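Local coordinates for protein homospermidine synthase (Legionella pneumophila subsp. pneumophila str. Philadelphia 1, PDB 2PH5) that binds the dinucleotide NAD and probably makes the polyamine homospermidine, at residues M400-I405 / D428-Y433; T151-H156 / I404-E409; N173-N178 / M196-K201; F166-L171 / T300-L305. All coordinates share one frame; numbering follows the deposited sequence.

Interaction 1. Residues M400-I405 / D428-Y433; sequences MISGII and DIAKPY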
loop_
_atom_site.group_PDB
_atom_site.type_symbol
_atom_site.label_atom_id
_atom_site.label_comp_id
_atom_site.label_asym_id
_atom_site.label_seq_id
_atom_site.Cartn_x
_atom_site.Cartn_y
_atom_site.Cartn_z
HETATM N N MSE A 400 9.475 -1.493 29.202
HETATM C CA MSE A 400 10.847 -1.549 29.677
HETATM C C MSE A 400 11.028 -0.965 31.071
HETATM O O MSE A 400 11.645 -1.593 31.931
HETATM C CB MSE A 400 11.765 -0.827 28.703
HETATM C CG MSE A 400 11.753 -1.446 27.333
HETATM SE SE MSE A 400 13.476 -1.309 26.524
HETATM C CE MSE A 400 14.267 -2.906 27.295
ATOM N N ILE A 401 10.495 0.233 31.291
ATOM C CA ILE A 401 10.625 0.866 32.593
ATOM C C ILE A 401 9.972 -0.052 33.631
ATOM O O ILE A 401 10.420 -0.101 34.769
ATOM C CB ILE A 401 9.955 2.290 32.633
ATOM C CG1 ILE A 401 10.469 3.098 33.835
ATOM C CG2 ILE A 401 8.435 2.165 32.790
ATOM C CD1 ILE A 401 11.959 3.423 33.802
ATOM N N SER A 402 8.926 -0.787 33.243
ATOM C CA SER A 402 8.273 -1.699 34.182
ATOM C C SER A 402 9.215 -2.867 34.447
ATOM O O SER A 402 9.423 -3.261 35.592
ATOM C CB SER A 402 6.960 -2.248 33.615
ATOM O OG SER A 402 6.072 -1.220 33.234
ATOM N N GLY A 403 9.767 -3.422 33.373
ATOM C CA GLY A 403 10.693 -4.530 33.499
ATOM C C GLY A 403 11.915 -4.141 34.312
ATOM O O GLY A 403 12.425 -4.943 35.098
ATOM N N ILE A 404 12.388 -2.911 34.122
ATOM C CA ILE A 404 13.550 -2.418 34.854
ATOM C C ILE A 404 13.226 -2.384 36.349
ATOM O O ILE A 404 14.032 -2.806 37.174
ATOM C CB ILE A 404 13.971 -0.983 34.373
ATOM C CG1 ILE A 404 14.516 -1.052 32.939
ATOM C CG2 ILE A 404 15.024 -0.389 35.312
ATOM C CD1 ILE A 404 14.909 0.303 32.338
ATOM N N ILE A 405 12.045 -1.893 36.701
ATOM C CA ILE A 405 11.661 -1.836 38.103
ATOM C C ILE A 405 11.547 -3.239 38.688
ATOM O O ILE A 405 11.872 -3.459 39.853
ATOM C CB ILE A 405 10.309 -1.129 38.295
ATOM C CG1 ILE A 405 10.389 0.297 37.747
ATOM C CG2 ILE A 405 9.939 -1.106 39.783
ATOM C CD1 ILE A 405 9.038 0.957 37.601
ATOM N N ASP A 428 0.359 -3.385 35.903
ATOM C CA ASP A 428 -0.038 -2.343 36.846
ATOM C C ASP A 428 0.906 -1.146 36.836
ATOM O O ASP A 428 0.524 -0.041 37.227
ATOM C CB ASP A 428 -0.124 -2.899 38.273
ATOM C CG ASP A 428 -1.367 -3.752 38.501
ATOM O OD1 ASP A 428 -2.439 -3.417 37.947
ATOM O OD2 ASP A 428 -1.279 -4.745 39.250
ATOM N N ILE A 429 2.140 -1.363 36.397
ATOM C CA ILE A 429 3.105 -0.276 36.351
ATOM C C ILE A 429 3.043 0.450 35.020
ATOM O O ILE A 429 3.163 1.676 34.957
ATOM C CB ILE A 429 4.545 -0.792 36.567
ATOM C CG1 ILE A 429 4.641 -1.486 37.932
ATOM C CG2 ILE A 429 5.537 0.360 36.452
ATOM C CD1 ILE A 429 6.024 -2.013 38.280
ATOM N N ALA A 430 2.830 -0.317 33.957
ATOM C CA ALA A 430 2.779 0.213 32.595
ATOM C C ALA A 430 1.443 0.831 32.204
ATOM O O ALA A 430 1.397 1.749 31.392
ATOM C CB ALA A 430 3.130 -0.896 31.621
ATOM N N LYS A 431 0.368 0.306 32.781
ATOM C CA LYS A 431 -0.998 0.750 32.501
ATOM C C LYS A 431 -1.180 2.260 32.367
ATOM O O LYS A 431 -1.908 2.725 31.501
ATOM C CB LYS A 431 -1.933 0.207 33.586
ATOM C CG LYS A 431 -3.282 -0.266 33.078
ATOM C CD LYS A 431 -3.807 -1.434 33.922
ATOM C CE LYS A 431 -5.086 -2.043 33.325
ATOM N NZ LYS A 431 -5.561 -3.276 34.025
ATOM N N PRO A 432 -0.530 3.045 33.239
ATOM C CA PRO A 432 -0.656 4.508 33.170
ATOM C C PRO A 432 0.008 5.094 31.935
ATOM O O PRO A 432 -0.089 6.291 31.677
ATOM C CB PRO A 432 0.036 4.975 34.449
ATOM C CG PRO A 432 -0.221 3.848 35.394
ATOM C CD PRO A 432 0.071 2.641 34.523
ATOM N N TYR A 433 0.677 4.239 31.172
ATOM C CA TYR A 433 1.391 4.665 29.976
ATOM C C TYR A 433 0.786 4.101 28.697
ATOM O O TYR A 433 1.234 4.433 27.601
ATOM C CB TYR A 433 2.846 4.198 30.067
ATOM C CG TYR A 433 3.689 4.915 31.095
ATOM C CD1 TYR A 433 4.169 6.199 30.850
ATOM C CD2 TYR A 433 4.032 4.301 32.300
ATOM C CE1 TYR A 433 4.974 6.855 31.771
ATOM C CE2 TYR A 433 4.838 4.950 33.237
ATOM C CZ TYR A 433 5.307 6.231 32.963
ATOM O OH TYR A 433 6.110 6.892 33.867
#
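No ring face or edge carries the meeting of Ser402 and Ile405 with Ile429 and Ala430; it is made by aliphatic branches and one hydroxyl. Nearby, the side chain of Tyr433 touches Leu394 and Ala398, earlier residues of helix 391-408, and Leu31 of helix 23-35.

Of the two segments, Ser402 and Ile429 come closest in backbone, 5.8 Å from CA to CA. The OG of Ser402 reaches across to the methyl of Ala430, 3.4 Å from CB, and passes 3.6 Å from CG2 of Ile429. The backbone N of Ala430 is near as well, but badly angled for a bond. OG instead hydrogen-bonds to the carbonyl of Ala398, one turn back in its own helix, and chi1 of -56°, which lays OG beside the backbone N, suits this.

One turn on, Ile405 and Ile429 reach toward each other tip to tip, CD1 of Ile405 lying 3.7 Å from CG2 of Ile429. That one methyl of Ile429 touches both the isoleucine tip and the serine hydroxyl. The chemistry is apolar across the contact: the buried serine has its polar need met within its own helix, and so small a side chain here is consistent with the close backbone approach.

Interaction 2. Residues T151-H156 / I404-E409; sequences TALITH and IIWAIE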
loop_
_atom_site.group_PDB
_atom_site.type_symbol
_atom_site.label_atom_id
_atom_site.label_comp_id
_atom_site.label_asym_id
_atom_site.label_seq_id
_atom_site.Cartn_x
_atom_site.Cartn_y
_atom_site.Cartn_z
ATOM N N THR A 151 20.120 -11.027 37.656
ATOM C CA THR A 151 18.972 -11.008 36.755
ATOM C C THR A 151 19.234 -10.316 35.418
ATOM O O THR A 151 19.837 -9.244 35.356
ATOM C CB THR A 151 17.751 -10.338 37.428
ATOM O OG1 THR A 151 17.395 -11.082 38.596
ATOM C CG2 THR A 151 16.560 -10.298 36.482
ATOM N N ALA A 152 18.777 -10.954 34.352
ATOM C CA ALA A 152 18.926 -10.419 33.018
ATOM C C ALA A 152 17.612 -10.662 32.290
ATOM O O ALA A 152 17.364 -11.768 31.794
ATOM C CB ALA A 152 20.076 -11.125 32.298
ATOM N N LEU A 153 16.764 -9.637 32.262
ATOM C CA LEU A 153 15.457 -9.708 31.612
ATOM C C LEU A 153 15.638 -9.483 30.118
ATOM O O LEU A 153 16.090 -8.421 29.698
ATOM C CB LEU A 153 14.528 -8.626 32.184
ATOM C CG LEU A 153 13.033 -8.723 31.842
ATOM C CD1 LEU A 153 12.472 -10.032 32.386
ATOM C CD2 LEU A 153 12.284 -7.539 32.437
ATOM N N ILE A 154 15.284 -10.479 29.316
ATOM C CA ILE A 154 15.454 -10.364 27.875
ATOM C C ILE A 154 14.165 -10.171 27.085
ATOM O O ILE A 154 13.077 -10.505 27.553
ATOM C CB ILE A 154 16.204 -11.593 27.318
ATOM C CG1 ILE A 154 15.433 -12.872 27.664
ATOM C CG2 ILE A 154 17.607 -11.638 27.900
ATOM C CD1 ILE A 154 16.066 -14.151 27.125
ATOM N N THR A 155 14.313 -9.626 25.880
ATOM C CA THR A 155 13.201 -9.368 24.973
ATOM C C THR A 155 11.983 -8.842 25.707
ATOM O O THR A 155 10.880 -9.361 25.537
ATOM C CB THR A 155 12.793 -10.643 24.206
ATOM O OG1 THR A 155 12.484 -11.682 25.141
ATOM C CG2 THR A 155 13.932 -11.115 23.293
ATOM N N HIS A 156 12.183 -7.806 26.518
ATOM C CA HIS A 156 11.079 -7.243 27.277
ATOM C C HIS A 156 10.681 -5.855 26.798
ATOM O O HIS A 156 10.896 -4.864 27.493
ATOM C CB HIS A 156 11.425 -7.197 28.764
ATOM C CG HIS A 156 10.248 -6.904 29.642
ATOM N ND1 HIS A 156 9.452 -7.893 30.176
ATOM C CD2 HIS A 156 9.691 -5.729 30.021
ATOM C CE1 HIS A 156 8.454 -7.341 30.844
ATOM N NE2 HIS A 156 8.575 -6.030 30.763
ATOM N N ILE A 404 12.388 -2.911 34.122
ATOM C CA ILE A 404 13.550 -2.418 34.854
ATOM C C ILE A 404 13.226 -2.384 36.349
ATOM O O ILE A 404 14.032 -2.806 37.174
ATOM C CB ILE A 404 13.971 -0.983 34.373
ATOM C CG1 ILE A 404 14.516 -1.052 32.939
ATOM C CG2 ILE A 404 15.024 -0.389 35.312
ATOM C CD1 ILE A 404 14.909 0.303 32.338
ATOM N N ILE A 405 12.045 -1.893 36.701
ATOM C CA ILE A 405 11.661 -1.836 38.103
ATOM C C ILE A 405 11.547 -3.239 38.688
ATOM O O ILE A 405 11.872 -3.459 39.853
ATOM C CB ILE A 405 10.309 -1.129 38.295
ATOM C CG1 ILE A 405 10.389 0.297 37.747
ATOM C CG2 ILE A 405 9.939 -1.106 39.783
ATOM C CD1 ILE A 405 9.038 0.957 37.601
ATOM N N TRP A 406 11.085 -4.183 37.874
ATOM C CA TRP A 406 10.922 -5.560 38.322
ATOM C C TRP A 406 12.269 -6.175 38.665
ATOM O O TRP A 406 12.430 -6.805 39.707
ATOM C CB TRP A 406 10.250 -6.410 37.236
ATOM C CG TRP A 406 9.958 -7.817 37.685
ATOM C CD1 TRP A 406 8.877 -8.244 38.415
ATOM C CD2 TRP A 406 10.784 -8.972 37.486
ATOM N NE1 TRP A 406 8.987 -9.588 38.681
ATOM C CE2 TRP A 406 10.146 -10.059 38.125
ATOM C CE3 TRP A 406 12.002 -9.194 36.833
ATOM C CZ2 TRP A 406 10.685 -11.351 38.129
ATOM C CZ3 TRP A 406 12.542 -10.486 36.839
ATOM C CH2 TRP A 406 11.882 -11.543 37.482
ATOM N N ALA A 407 13.235 -5.985 37.777
ATOM C CA ALA A 407 14.561 -6.539 37.974
ATOM C C ALA A 407 15.243 -5.989 39.224
ATOM O O ALA A 407 15.928 -6.726 39.928
ATOM C CB ALA A 407 15.420 -6.280 36.736
ATOM N N ILE A 408 15.058 -4.705 39.507
ATOM C CA ILE A 408 15.678 -4.111 40.685
ATOM C C ILE A 408 15.253 -4.806 41.986
ATOM O O ILE A 408 16.080 -5.033 42.863
ATOM C CB ILE A 408 15.366 -2.597 40.779
ATOM C CG1 ILE A 408 16.041 -1.873 39.615
ATOM C CG2 ILE A 408 15.841 -2.034 42.118
ATOM C CD1 ILE A 408 15.715 -0.406 39.527
ATOM N N GLU A 409 13.979 -5.151 42.120
ATOM C CA GLU A 409 13.557 -5.812 43.341
ATOM C C GLU A 409 13.651 -7.340 43.240
ATOM O O GLU A 409 13.200 -8.066 44.127
ATOM C CB GLU A 409 12.144 -5.372 43.733
ATOM C CG GLU A 409 11.061 -5.739 42.755
ATOM C CD GLU A 409 9.676 -5.435 43.302
ATOM O OE1 GLU A 409 9.354 -4.237 43.482
ATOM O OE2 GLU A 409 8.913 -6.395 43.555
#
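Thr151 OG1 is gripped from the loop that follows the opposing helix: it hydrogen-bonds to the carbonyl of His410 and, more weakly, to the amide N of Glu413. The same residue's methyl does the touching across the contact. With chi1 at -61°, OG1 lies beside the backbone N and CG2 is swung opposite that nitrogen, toward helix 391-408.

There CG2 of Thr151 finds two partners, CZ3 of Trp406 at 4.0 Å and CB of Ala407 at 4.2 Å. The threonine and tryptophan side chains cross at about a right angle, and the methyl approaches the indole obliquely. Two residues along, Leu153 points to the same side of the strand and brings CD1 to 4.5 Å from CZ3 of Trp406, a looser touch on the same corner of the ring. Its other methyl, CD2, lies over one face of the His156 imidazole, 3.5 Å above the plane and displaced toward the rim. The indole is steadied from outside as well: His410 stacks on it, Tyr425 meets it edge-to-face, and the ND1 of His410 hydrogen-bonds to the carbonyl of Trp406.

Strand 152-153 runs parallel between strands 109-112 and 415-416, and the chain leaving helix 391-408 goes on to form 415-416, which extends the parallel sheet at one edge. This layout is consistent with a Rossmann-type NAD-binding domain finished by a late part of the chain.

Interaction 3. Residues N173-N178 / M196-K201; sequences NIAKDN and MTLGIK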
loop_
_atom_site.group_PDB
_atom_site.type_symbol
_atom_site.label_atom_id
_atom_site.label_comp_id
_atom_site.label_asym_id
_atom_site.label_seq_id
_atom_site.Cartn_x
_atom_site.Cartn_y
_atom_site.Cartn_z
ATOM N N ASN A 173 -9.143 -13.371 32.081
ATOM C CA ASN A 173 -10.422 -12.697 31.867
ATOM C C ASN A 173 -11.427 -13.619 31.189
ATOM O O ASN A 173 -12.581 -13.697 31.600
ATOM C CB ASN A 173 -10.259 -11.425 31.030
ATOM C CG ASN A 173 -9.552 -10.327 31.778
ATOM O OD1 ASN A 173 -9.326 -10.427 32.982
ATOM N ND2 ASN A 173 -9.209 -9.258 31.074
ATOM N N ILE A 174 -10.994 -14.324 30.152
ATOM C CA ILE A 174 -11.894 -15.228 29.452
ATOM C C ILE A 174 -12.398 -16.306 30.406
ATOM O O ILE A 174 -13.513 -16.802 30.260
ATOM C CB ILE A 174 -11.199 -15.911 28.262
ATOM C CG1 ILE A 174 -10.746 -14.855 27.246
ATOM C CG2 ILE A 174 -12.155 -16.909 27.612
ATOM C CD1 ILE A 174 -9.912 -15.414 26.114
ATOM N N ALA A 175 -11.567 -16.668 31.378
ATOM C CA ALA A 175 -11.926 -17.679 32.366
ATOM C C ALA A 175 -13.038 -17.167 33.285
ATOM O O ALA A 175 -13.994 -17.888 33.561
ATOM C CB ALA A 175 -10.694 -18.077 33.186
ATOM N N LYS A 176 -12.925 -15.928 33.758
ATOM C CA LYS A 176 -13.959 -15.384 34.629
ATOM C C LYS A 176 -15.250 -15.190 33.829
ATOM O O LYS A 176 -16.338 -15.439 34.343
ATOM C CB LYS A 176 -13.506 -14.058 35.269
ATOM C CG LYS A 176 -13.561 -12.837 34.355
ATOM C CD LYS A 176 -12.934 -11.591 34.994
ATOM C CE LYS A 176 -13.314 -10.299 34.241
ATOM N NZ LYS A 176 -12.982 -10.285 32.783
ATOM N N ASP A 177 -15.127 -14.764 32.571
ATOM C CA ASP A 177 -16.289 -14.559 31.699
ATOM C C ASP A 177 -16.924 -15.886 31.306
ATOM O O ASP A 177 -17.975 -15.907 30.665
ATOM C CB ASP A 177 -15.900 -13.836 30.405
ATOM C CG ASP A 177 -15.480 -12.405 30.630
ATOM O OD1 ASP A 177 -16.231 -11.648 31.285
ATOM O OD2 ASP A 177 -14.399 -12.032 30.127
ATOM N N ASN A 178 -16.266 -16.989 31.650
ATOM C CA ASN A 178 -16.786 -18.317 31.342
ATOM C C ASN A 178 -17.341 -18.935 32.616
ATOM O O ASN A 178 -17.729 -20.102 32.630
ATOM C CB ASN A 178 -15.688 -19.230 30.788
ATOM C CG ASN A 178 -15.618 -19.213 29.275
ATOM O OD1 ASN A 178 -15.255 -18.207 28.666
ATOM N ND2 ASN A 178 -15.965 -20.337 28.657
HETATM N N MSE A 196 -5.769 -24.491 26.745
HETATM C CA MSE A 196 -6.460 -25.603 26.119
HETATM C C MSE A 196 -7.871 -25.789 26.677
HETATM O O MSE A 196 -8.822 -25.975 25.921
HETATM C CB MSE A 196 -5.666 -26.884 26.313
HETATM C CG MSE A 196 -6.347 -28.102 25.729
HETATM SE SE MSE A 196 -5.582 -29.729 26.429
HETATM C CE MSE A 196 -6.668 -29.828 28.034
ATOM N N THR A 197 -8.007 -25.735 27.998
ATOM C CA THR A 197 -9.309 -25.903 28.625
ATOM C C THR A 197 -10.280 -24.817 28.162
ATOM O O THR A 197 -11.496 -25.012 28.195
ATOM C CB THR A 197 -9.187 -25.930 30.187
ATOM O OG1 THR A 197 -10.489 -25.973 30.780
ATOM C CG2 THR A 197 -8.449 -24.722 30.696
ATOM N N LEU A 198 -9.743 -23.686 27.709
ATOM C CA LEU A 198 -10.571 -22.585 27.208
ATOM C C LEU A 198 -10.864 -22.658 25.704
ATOM O O LEU A 198 -11.592 -21.821 25.175
ATOM C CB LEU A 198 -9.923 -21.236 27.536
ATOM C CG LEU A 198 -10.309 -20.617 28.882
ATOM C CD1 LEU A 198 -10.456 -21.695 29.946
ATOM C CD2 LEU A 198 -9.261 -19.602 29.275
ATOM N N GLY A 199 -10.291 -23.643 25.015
ATOM C CA GLY A 199 -10.553 -23.800 23.589
ATOM C C GLY A 199 -9.810 -22.889 22.627
ATOM O O GLY A 199 -10.192 -22.743 21.464
ATOM N N ILE A 200 -8.741 -22.277 23.118
ATOM C CA ILE A 200 -7.932 -21.390 22.313
ATOM C C ILE A 200 -7.252 -22.181 21.218
ATOM O O ILE A 200 -6.425 -23.052 21.490
ATOM C CB ILE A 200 -6.852 -20.720 23.151
ATOM C CG1 ILE A 200 -7.485 -20.078 24.389
ATOM C CG2 ILE A 200 -6.132 -19.670 22.321
ATOM C CD1 ILE A 200 -8.524 -19.028 24.069
ATOM N N LYS A 201 -7.603 -21.875 19.975
ATOM C CA LYS A 201 -7.024 -22.561 18.831
ATOM C C LYS A 201 -5.934 -21.724 18.169
ATOM O O LYS A 201 -5.015 -22.262 17.553
ATOM C CB LYS A 201 -8.112 -22.877 17.807
ATOM C CG LYS A 201 -9.139 -23.888 18.273
ATOM C CD LYS A 201 -10.233 -24.039 17.231
ATOM C CE LYS A 201 -11.181 -25.164 17.568
ATOM N NZ LYS A 201 -12.070 -25.425 16.405
#
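Leu198 points toward the last turns of helix 158-176 and lays its CD2 into the corner between Ile174 and Ala175. That one methyl is 4.3 Å from CG2 of Ile174, and it is 4.4 Å from CB of Ala175, whose own CB points along the contact instead of into it.

In the second meeting Ile200 brings its tip against the CD1 end of Ile174, which runs across it. Ile174 is extended beyond CG1 (chi2 173°), carrying CD1 to within 4.4 Å of CD1 of Ile200. Ile200 starts off to the side, but its chain folds at chi2 (-60°), which brings its own tip nearer to the helix. The two branches of Ile174 thus divide the work, CG2 for the leucine and CD1 for the isoleucine. Leu363 of strand 352-364 touches both isoleucines.

Such spacings make this a loose apolar contact, and polar groups nearby bond outside it: the carbonyl of Leu198 accepts from ND2 of Asn366, and that of Ile200 pairs with the hydroxyl of Tyr313.

The turn at Gly199 brings both Leu198 and the tip of Ile200 to helix 158-176. Gly199, with phi of 79°, closes helix 188-197 in a Schellman motif, its N bonded to the carbonyl of Met196 at 2.9 Å. The chain then enters strand 202-213, so the contact joins two helix ends over the mixed sheet of the C-terminal alpha/beta domain.

Interaction 4. Residues F166-L171 / T300-L305; sequences FIKEAL and TNFLTL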
loop_
_atom_site.group_PDB
_atom_site.type_symbol
_atom_site.label_atom_id
_atom_site.label_comp_id
_atom_site.label_asym_id
_atom_site.label_seq_id
_atom_site.Cartn_x
_atom_site.Cartn_y
_atom_site.Cartn_z
ATOM N N PHE A 166 -0.053 -9.645 28.156
ATOM C CA PHE A 166 -1.432 -9.440 27.720
ATOM C C PHE A 166 -2.116 -10.789 27.512
ATOM O O PHE A 166 -3.305 -10.941 27.789
ATOM C CB PHE A 166 -1.505 -8.620 26.418
ATOM C CG PHE A 166 -1.243 -7.136 26.590
ATOM C CD1 PHE A 166 -1.516 -6.489 27.796
ATOM C CD2 PHE A 166 -0.775 -6.374 25.513
ATOM C CE1 PHE A 166 -1.330 -5.107 27.927
ATOM C CE2 PHE A 166 -0.584 -4.988 25.629
ATOM C CZ PHE A 166 -0.863 -4.354 26.837
ATOM N N ILE A 167 -1.367 -11.775 27.031
ATOM C CA ILE A 167 -1.955 -13.086 26.806
ATOM C C ILE A 167 -2.428 -13.699 28.124
ATOM O O ILE A 167 -3.541 -14.215 28.208
ATOM C CB ILE A 167 -0.959 -14.023 26.087
ATOM C CG1 ILE A 167 -0.928 -13.665 24.595
ATOM C CG2 ILE A 167 -1.360 -15.488 26.292
ATOM C CD1 ILE A 167 0.116 -14.411 23.781
ATOM N N LYS A 168 -1.599 -13.617 29.159
ATOM C CA LYS A 168 -1.971 -14.165 30.460
ATOM C C LYS A 168 -3.189 -13.435 31.015
ATOM O O LYS A 168 -4.088 -14.052 31.579
ATOM C CB LYS A 168 -0.819 -14.027 31.456
ATOM C CG LYS A 168 0.379 -14.909 31.186
ATOM C CD LYS A 168 1.458 -14.615 32.202
ATOM C CE LYS A 168 2.632 -15.576 32.101
ATOM N NZ LYS A 168 3.567 -15.352 33.242
ATOM N N GLU A 169 -3.214 -12.116 30.866
ATOM C CA GLU A 169 -4.335 -11.334 31.374
ATOM C C GLU A 169 -5.623 -11.768 30.686
ATOM O O GLU A 169 -6.640 -12.000 31.341
ATOM C CB GLU A 169 -4.093 -9.836 31.153
ATOM C CG GLU A 169 -5.166 -8.926 31.754
ATOM C CD GLU A 169 -5.081 -8.791 33.267
ATOM O OE1 GLU A 169 -4.800 -9.800 33.946
ATOM O OE2 GLU A 169 -5.311 -7.674 33.784
ATOM N N ALA A 170 -5.567 -11.898 29.364
ATOM C CA ALA A 170 -6.734 -12.302 28.586
ATOM C C ALA A 170 -7.174 -13.713 28.962
ATOM O O ALA A 170 -8.368 -13.993 29.086
ATOM C CB ALA A 170 -6.420 -12.228 27.091
ATOM N N LEU A 171 -6.201 -14.599 29.135
ATOM C CA LEU A 171 -6.486 -15.977 29.503
ATOM C C LEU A 171 -7.315 -16.011 30.785
ATOM O O LEU A 171 -8.271 -16.778 30.894
ATOM C CB LEU A 171 -5.173 -16.748 29.680
ATOM C CG LEU A 171 -4.962 -17.996 28.808
ATOM C CD1 LEU A 171 -5.527 -17.775 27.437
ATOM C CD2 LEU A 171 -3.481 -18.337 28.737
ATOM N N THR A 300 4.608 -20.002 21.871
ATOM C CA THR A 300 4.010 -21.262 21.449
ATOM C C THR A 300 4.369 -22.399 22.410
ATOM O O THR A 300 3.482 -23.101 22.903
ATOM C CB THR A 300 4.449 -21.633 20.020
ATOM O OG1 THR A 300 4.015 -20.616 19.110
ATOM C CG2 THR A 300 3.842 -22.958 19.605
ATOM N N ASN A 301 5.663 -22.568 22.677
ATOM C CA ASN A 301 6.130 -23.604 23.584
ATOM C C ASN A 301 5.565 -23.355 24.982
ATOM O O ASN A 301 5.183 -24.289 25.683
ATOM C CB ASN A 301 7.663 -23.624 23.643
ATOM C CG ASN A 301 8.296 -24.131 22.351
ATOM O OD1 ASN A 301 7.602 -24.618 21.457
ATOM N ND2 ASN A 301 9.617 -24.032 22.258
ATOM N N PHE A 302 5.506 -22.090 25.379
ATOM C CA PHE A 302 4.981 -21.721 26.689
ATOM C C PHE A 302 3.531 -22.177 26.845
ATOM O O PHE A 302 3.069 -22.406 27.955
ATOM C CB PHE A 302 5.063 -20.204 26.877
ATOM C CG PHE A 302 4.656 -19.736 28.245
ATOM C CD1 PHE A 302 5.463 -19.997 29.354
ATOM C CD2 PHE A 302 3.474 -19.021 28.428
ATOM C CE1 PHE A 302 5.103 -19.551 30.629
ATOM C CE2 PHE A 302 3.104 -18.572 29.695
ATOM C CZ PHE A 302 3.923 -18.839 30.799
ATOM N N LEU A 303 2.816 -22.307 25.733
ATOM C CA LEU A 303 1.420 -22.735 25.779
ATOM C C LEU A 303 1.235 -24.121 25.184
ATOM O O LEU A 303 0.146 -24.477 24.738
ATOM C CB LEU A 303 0.534 -21.743 25.031
ATOM C CG LEU A 303 0.515 -20.353 25.655
ATOM C CD1 LEU A 303 -0.201 -19.381 24.727
ATOM C CD2 LEU A 303 -0.166 -20.426 27.024
ATOM N N THR A 304 2.317 -24.892 25.175
ATOM C CA THR A 304 2.295 -26.246 24.649
ATOM C C THR A 304 1.996 -27.226 25.781
ATOM O O THR A 304 2.313 -26.962 26.940
ATOM C CB THR A 304 3.650 -26.612 24.002
ATOM O OG1 THR A 304 3.828 -25.846 22.807
ATOM C CG2 THR A 304 3.709 -28.095 23.661
ATOM N N LEU A 305 1.383 -28.353 25.439
ATOM C CA LEU A 305 1.044 -29.367 26.425
ATOM C C LEU A 305 1.335 -30.759 25.863
ATOM O O LEU A 305 1.158 -31.018 24.668
ATOM C CB LEU A 305 -0.437 -29.252 26.792
ATOM C CG LEU A 305 -0.863 -29.575 28.226
ATOM C CD1 LEU A 305 -0.135 -28.659 29.211
ATOM C CD2 LEU A 305 -2.372 -29.385 28.350
#
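Ile167, Lys168 and Leu171, on the helix 158-176 that starts at the NAD site, meet Phe302 and Leu303 where helix 295-302 ends, a helix-to-helix-end contact of the C-terminal domain.

Leu303 divides its two methyls: CD1 is 4.4 Å from CG2 of Ile167, and CD2 is 4.3 Å from CD2 of Leu171, one turn further on. Beside it Lys168 and Phe302 cross at about a right angle. The lysine chain is extended beyond CG and brings CE to 3.7 Å from CZ of Phe302, arriving obliquely to the ring. Phe302 has CG opposite its backbone N (chi1 -175°), which throws the ring toward helix 158-176; Trp191 meets it from helix 188-197.

The helix end itself is pinned at the carbonyl O of Thr300, which takes the N of Leu303 at 3.0 Å and the OG1 of Thr304 at 2.8 Å from opposite faces of its plane.

Chemically, Lys168 serves two environments. Its CE rests against the phenylalanine ring, while the NZ of this buried lysine is bound by the carbonyl of Glu419 and weakly by that of Val421, which probably eases the cost of burying its charge.

Helix 391-408 ties interactions 1 and 2 together: they share Ile404 and Ile405, their centres are about 11 Å apart, and Gly403 CA packs 3.6 Å from Leu153 CD2. Helix 158-176 does the same for interactions 3 and 4, also about 11 Å between centres, where Leu198 CD2 lies 3.4 Å from Leu171 O. The chain runs from strand 152-153 into that second helix, yet interactions 2 and 3 are about 29 Å apart between centres. Bound NAD is about 12 Å from the side chain of Ala430, about 11 Å from that of Leu153 and about 13 Å from that of Ile167: parts of interactions 1, 2 and 4 approach the cofactor, while interaction 3 lies away from the NAD site.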